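Sulfonate ABC transporter, periplasmic sulfonate-binding protein SsuA (Methylobacillus flagellatus, PDB 3UIF) probably binds sulfonates or related organic anions in the periplasm and delivers them to an ABC transporter for uptake. Local coordinates at residues Val8-Val13 with Phe71-Asp76; Gln90-Trp95 with Gly202-Arg207. All blocks are in the same frame, centred on the assembly; numbering follows the deposited sequence.

Contact 1: residues Val8-Val13 with Phe71-Asp76; sequences VRIASV and FGIYGD
Phe-71 is held to the strand 8-13 at both ends of its backbone: its N donates to Arg-9 O at 3.0 Å, and its O accepts from Ala-11 N at 2.8 Å. Ala-11 passes the pattern on, its O taking the N-H of Ile-73 at 2.7 Å in a nearly straight bond (170°). Beyond this point the strands spread, and a water takes over: it accepts from Val-13 N and donates to Ile-73 O at 2.6 Å, so both backbone groups keep a partner although no direct bond joins them. Weaker CA-H...O contacts, from Ile-10 CA to Phe-71 O and from Gly-72 CA to Ala-11 O, fill in between the main bonds.

Packing differs on the two faces of the sheet. On the one bearing Ile-10, Phe-71 and Ile-73, the CG2 branch of Ile-10 lies 3.8 Å from Phe-71 CB and also reaches Ile-73 CD1. Val-8 extends this apolar surface: with chi1 at 173°, CG1 stands trans to the backbone N and meets Phe-71 CD2 at 3.5 Å, approaching the ring obliquely. Helix 215-233 closes over Val-8 and Phe-71 through Ile-221. On the other face, Ala-11 lies beside Gly-72 and packs on Ile-60 of helix 56-65. Farther along, Val-13 CG2 touches Tyr-74 CB at 3.9 Å, the two side chains crossing at about a right angle; the tyrosine hydroxyl is hydrogen-bonded to Asn-61.

Strand 6-17 lies between strands 44-51 and 71-75, parallel to both, and helix 56-65 makes the beta-alpha-beta crossover between those two. With helices packed on both faces of the sheet, this is consistent with a lobe of a type 2 periplasmic binding protein.

Contact 2: residues Gln90-Trp95 with Gly202-Arg207; sequences QLVAPW and GGVWAR
Trp-95 lays one face of its indole against the backbone of Gly-202 and Gly-203, with Gly-202 CA 3.9 Å from the centroid of the five-membered ring. With CG between the backbone N and the carbonyl carbon (chi1 67°), the indole lies over these glycines, while Trp-95 N donates to Gly-202 O at 2.8 Å. At the other end, Leu-91 CB sits over the six-membered ring of Trp-205, 3.8 Å from its centroid, and Leu-91 CD1 reaches CE2 of the same indole. On the face opposite Leu-91 and Trp-205, Ala-93 CB meets Val-204 CB; Val-92 CG2 lies 3.8 Å from Val-204 CG1.

The backbone sets these positions. Gln-90 and Ala-206 exchange two hydrogen bonds; Val-204 O then accepts from Val-92 N at 2.9 Å and weakly from Ala-93 N, and Val-204 N returns a bond to Ala-93 O. Tyr-225 of helix 215-233 backs Ala-93, Val-204 and Trp-95. Replacing Trp-95 by alanine would probably strip the cover from the Gly-202 to Gly-203 backbone and open a gap beside Tyr-225. Val-92 and Ala-93 both face Val-204, a classic beta bulge that shifts the antiparallel register by one residue where the chain turns a corner, before Pro-94 pairs with Gly-203.

Contacts 1 and 2 illustrate how one sheet can be assembled from distant parts of a chain: their centres lie 8 Å apart, and strand 202-207 runs antiparallel beside strand 71-75. Probable hydrogen bonds join Gly-72 O to Trp-205 N at 2.8 Å and Tyr-74 O to Gly-203 N at 3.1 Å. Phe-71 CE1 packs against Ala-206 CB at 3.5 Å, and the rings of Tyr-74 and Trp-205 meet nearly perpendicular. Helix 215-233 touches both contacts. A bound glycerol, probably from crystallisation, hydrogen-bonds to Trp-95 O and lies about 4 Å from the Trp-95 side chain; it may mark a pocket but does not establish a sulfonate site.

Contact 1: residues Val8-Val13 with Phe71-Asp76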
# COMPACT_ATOMS: atom_id res chain seq x y z
N VAL A 8 -23.59 3.55 -1.33
CA VAL A 8 -22.49 2.76 -0.81
C VAL A 8 -21.38 3.72 -0.42
O VAL A 8 -20.88 4.49 -1.25
CB VAL A 8 -22.05 1.69 -1.82
CG1 VAL A 8 -20.78 0.98 -1.36
CG2 VAL A 8 -23.17 0.67 -2.01
N ARG A 9 -21.04 3.71 0.86
CA ARG A 9 -20.02 4.59 1.40
C ARG A 9 -18.66 3.95 1.25
O ARG A 9 -18.44 2.82 1.71
CB ARG A 9 -20.29 4.91 2.87
CG ARG A 9 -20.89 6.29 3.11
CD ARG A 9 -22.18 6.23 3.94
NE ARG A 9 -22.32 4.98 4.70
CZ ARG A 9 -23.42 4.61 5.37
NH1 ARG A 9 -24.49 5.39 5.40
NH2 ARG A 9 -23.43 3.45 6.02
N ILE A 10 -17.75 4.68 0.60
CA ILE A 10 -16.39 4.20 0.35
C ILE A 10 -15.34 5.20 0.84
O ILE A 10 -15.32 6.36 0.43
CB ILE A 10 -16.17 3.85 -1.13
CG1 ILE A 10 -17.33 2.99 -1.64
CG2 ILE A 10 -14.85 3.13 -1.30
CD1 ILE A 10 -17.19 2.44 -3.05
N ALA A 11 -14.47 4.73 1.73
CA ALA A 11 -13.41 5.56 2.29
C ALA A 11 -12.12 5.46 1.49
O ALA A 11 -11.81 4.42 0.90
CB ALA A 11 -13.16 5.19 3.74
N SER A 12 -11.36 6.55 1.47
CA SER A 12 -9.99 6.54 0.98
C SER A 12 -9.14 7.51 1.81
O SER A 12 -9.66 8.41 2.49
CB SER A 12 -9.96 6.98 -0.47
OG SER A 12 -10.23 8.38 -0.55
N VAL A 13 -7.82 7.33 1.75
CA VAL A 13 -6.91 8.28 2.37
C VAL A 13 -6.71 9.42 1.37
O VAL A 13 -6.42 9.16 0.21
CB VAL A 13 -5.55 7.64 2.73
CG1 VAL A 13 -4.60 8.68 3.32
CG2 VAL A 13 -5.74 6.50 3.72
N PHE A 71 -17.01 0.24 2.45
CA PHE A 71 -15.79 -0.12 1.78
C PHE A 71 -14.73 0.89 2.08
O PHE A 71 -15.04 2.04 2.40
CB PHE A 71 -16.01 -0.16 0.28
CG PHE A 71 -16.84 -1.32 -0.16
CD1 PHE A 71 -16.24 -2.53 -0.48
CD2 PHE A 71 -18.22 -1.20 -0.25
CE1 PHE A 71 -17.02 -3.59 -0.88
CE2 PHE A 71 -19.00 -2.27 -0.65
CZ PHE A 71 -18.40 -3.47 -0.96
N GLY A 72 -13.47 0.48 1.95
CA GLY A 72 -12.34 1.35 2.22
C GLY A 72 -11.15 0.99 1.36
O GLY A 72 -10.70 -0.14 1.36
N ILE A 73 -10.65 1.97 0.62
CA ILE A 73 -9.48 1.76 -0.18
C ILE A 73 -8.26 2.37 0.50
O ILE A 73 -8.02 3.58 0.42
CB ILE A 73 -9.64 2.31 -1.60
CG1 ILE A 73 -10.91 1.72 -2.25
CG2 ILE A 73 -8.39 1.95 -2.41
CD1 ILE A 73 -11.39 2.43 -3.50
N TYR A 74 -7.51 1.52 1.19
CA TYR A 74 -6.33 1.98 1.90
C TYR A 74 -5.37 0.82 2.12
O TYR A 74 -5.57 -0.26 1.56
CB TYR A 74 -6.72 2.75 3.17
CG TYR A 74 -7.38 1.99 4.31
CD1 TYR A 74 -7.28 2.47 5.62
CD2 TYR A 74 -8.09 0.81 4.10
CE1 TYR A 74 -7.87 1.81 6.69
CE2 TYR A 74 -8.68 0.13 5.17
CZ TYR A 74 -8.56 0.64 6.46
OH TYR A 74 -9.14 -0.00 7.54
N GLY A 75 -4.31 1.05 2.91
CA GLY A 75 -3.25 0.06 3.09
C GLY A 75 -3.65 -1.10 3.99
O GLY A 75 -4.75 -1.11 4.53
N ASP A 76 -2.77 -2.07 4.15
CA ASP A 76 -3.09 -3.24 4.96
C ASP A 76 -2.82 -3.04 6.45
O ASP A 76 -3.32 -3.80 7.28
CB ASP A 76 -2.30 -4.47 4.50
CG ASP A 76 -0.80 -4.21 4.39
OD1 ASP A 76 -0.05 -5.20 4.25
OD2 ASP A 76 -0.36 -3.02 4.43
O HOH W 1 -6.56 5.69 -0.03

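Contact 2: residues Gln90-Trp95 with Gly202-Arg207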
# COMPACT_ATOMS: atom_id res chain seq x y z
N GLN A 90 -12.69 -7.27 5.41
CA GLN A 90 -12.15 -8.27 4.46
C GLN A 90 -11.50 -7.58 3.28
O GLN A 90 -12.02 -6.57 2.80
CB GLN A 90 -13.29 -9.02 3.80
CG GLN A 90 -13.63 -10.38 4.30
CD GLN A 90 -15.05 -10.72 3.87
OE1 GLN A 90 -15.29 -11.08 2.72
NE2 GLN A 90 -16.00 -10.59 4.80
N LEU A 91 -10.41 -8.15 2.77
CA LEU A 91 -9.84 -7.69 1.51
C LEU A 91 -10.60 -8.34 0.34
O LEU A 91 -10.53 -9.57 0.16
CB LEU A 91 -8.34 -8.00 1.43
CG LEU A 91 -7.61 -7.55 0.16
CD1 LEU A 91 -7.59 -6.02 0.03
CD2 LEU A 91 -6.20 -8.09 0.17
N VAL A 92 -11.33 -7.52 -0.43
CA VAL A 92 -12.13 -8.01 -1.58
C VAL A 92 -11.53 -7.67 -2.95
O VAL A 92 -11.99 -8.18 -3.97
CB VAL A 92 -13.60 -7.57 -1.53
CG1 VAL A 92 -14.33 -8.20 -0.34
CG2 VAL A 92 -13.72 -6.04 -1.54
N ALA A 93 -10.52 -6.80 -2.95
CA ALA A 93 -9.73 -6.49 -4.14
C ALA A 93 -8.36 -5.90 -3.75
O ALA A 93 -8.28 -4.72 -3.35
CB ALA A 93 -10.49 -5.53 -5.07
N PRO A 94 -7.29 -6.72 -3.85
CA PRO A 94 -5.94 -6.24 -3.61
C PRO A 94 -5.57 -5.25 -4.70
O PRO A 94 -5.89 -5.49 -5.87
CB PRO A 94 -5.09 -7.51 -3.73
CG PRO A 94 -6.03 -8.66 -3.59
CD PRO A 94 -7.31 -8.15 -4.17
N TRP A 95 -4.92 -4.14 -4.32
CA TRP A 95 -4.57 -3.12 -5.30
C TRP A 95 -3.19 -3.32 -5.92
O TRP A 95 -2.73 -2.50 -6.72
CB TRP A 95 -4.75 -1.72 -4.71
CG TRP A 95 -3.82 -1.33 -3.58
CD1 TRP A 95 -2.60 -1.92 -3.21
CD2 TRP A 95 -3.99 -0.21 -2.64
NE1 TRP A 95 -2.04 -1.27 -2.15
CE2 TRP A 95 -2.80 -0.23 -1.76
CE3 TRP A 95 -4.96 0.78 -2.46
CZ2 TRP A 95 -2.63 0.71 -0.74
CZ3 TRP A 95 -4.76 1.72 -1.42
CH2 TRP A 95 -3.62 1.68 -0.59
N GLY A 202 -2.30 -3.74 0.11
CA GLY A 202 -3.59 -3.19 0.49
C GLY A 202 -4.58 -3.27 -0.66
O GLY A 202 -4.44 -4.09 -1.57
N GLY A 203 -5.58 -2.41 -0.62
CA GLY A 203 -6.61 -2.44 -1.63
C GLY A 203 -7.97 -2.11 -1.06
O GLY A 203 -8.09 -1.27 -0.17
N VAL A 204 -8.98 -2.81 -1.58
CA VAL A 204 -10.37 -2.52 -1.28
C VAL A 204 -10.85 -3.43 -0.18
O VAL A 204 -10.93 -4.65 -0.35
CB VAL A 204 -11.27 -2.69 -2.52
CG1 VAL A 204 -12.72 -2.41 -2.16
CG2 VAL A 204 -10.82 -1.77 -3.65
N TRP A 205 -11.16 -2.82 0.96
CA TRP A 205 -11.61 -3.53 2.14
C TRP A 205 -13.10 -3.36 2.36
O TRP A 205 -13.65 -2.26 2.20
CB TRP A 205 -10.81 -3.08 3.37
CG TRP A 205 -9.35 -3.43 3.28
CD1 TRP A 205 -8.33 -2.72 2.64
CD2 TRP A 205 -8.68 -4.60 3.85
NE1 TRP A 205 -7.12 -3.36 2.77
CE2 TRP A 205 -7.26 -4.49 3.49
CE3 TRP A 205 -9.10 -5.70 4.60
CZ2 TRP A 205 -6.33 -5.44 3.86
CZ3 TRP A 205 -8.15 -6.66 4.97
CH2 TRP A 205 -6.80 -6.53 4.61
N ALA A 206 -13.76 -4.45 2.70
CA ALA A 206 -15.20 -4.43 2.88
C ALA A 206 -15.59 -4.84 4.29
O ALA A 206 -14.99 -5.76 4.87
CB ALA A 206 -15.86 -5.35 1.88
N ARG A 207 -16.60 -4.15 4.83
CA ARG A 207 -17.19 -4.51 6.12
C ARG A 207 -17.83 -5.90 6.03
O ARG A 207 -18.64 -6.17 5.14
CB ARG A 207 -18.18 -3.43 6.55
CG ARG A 207 -18.57 -3.48 8.01
CD ARG A 207 -19.25 -2.20 8.47
NE ARG A 207 -20.19 -1.68 7.47
CZ ARG A 207 -21.45 -2.09 7.30
NH1 ARG A 207 -21.99 -3.05 8.05
NH2 ARG A 207 -22.17 -1.54 6.34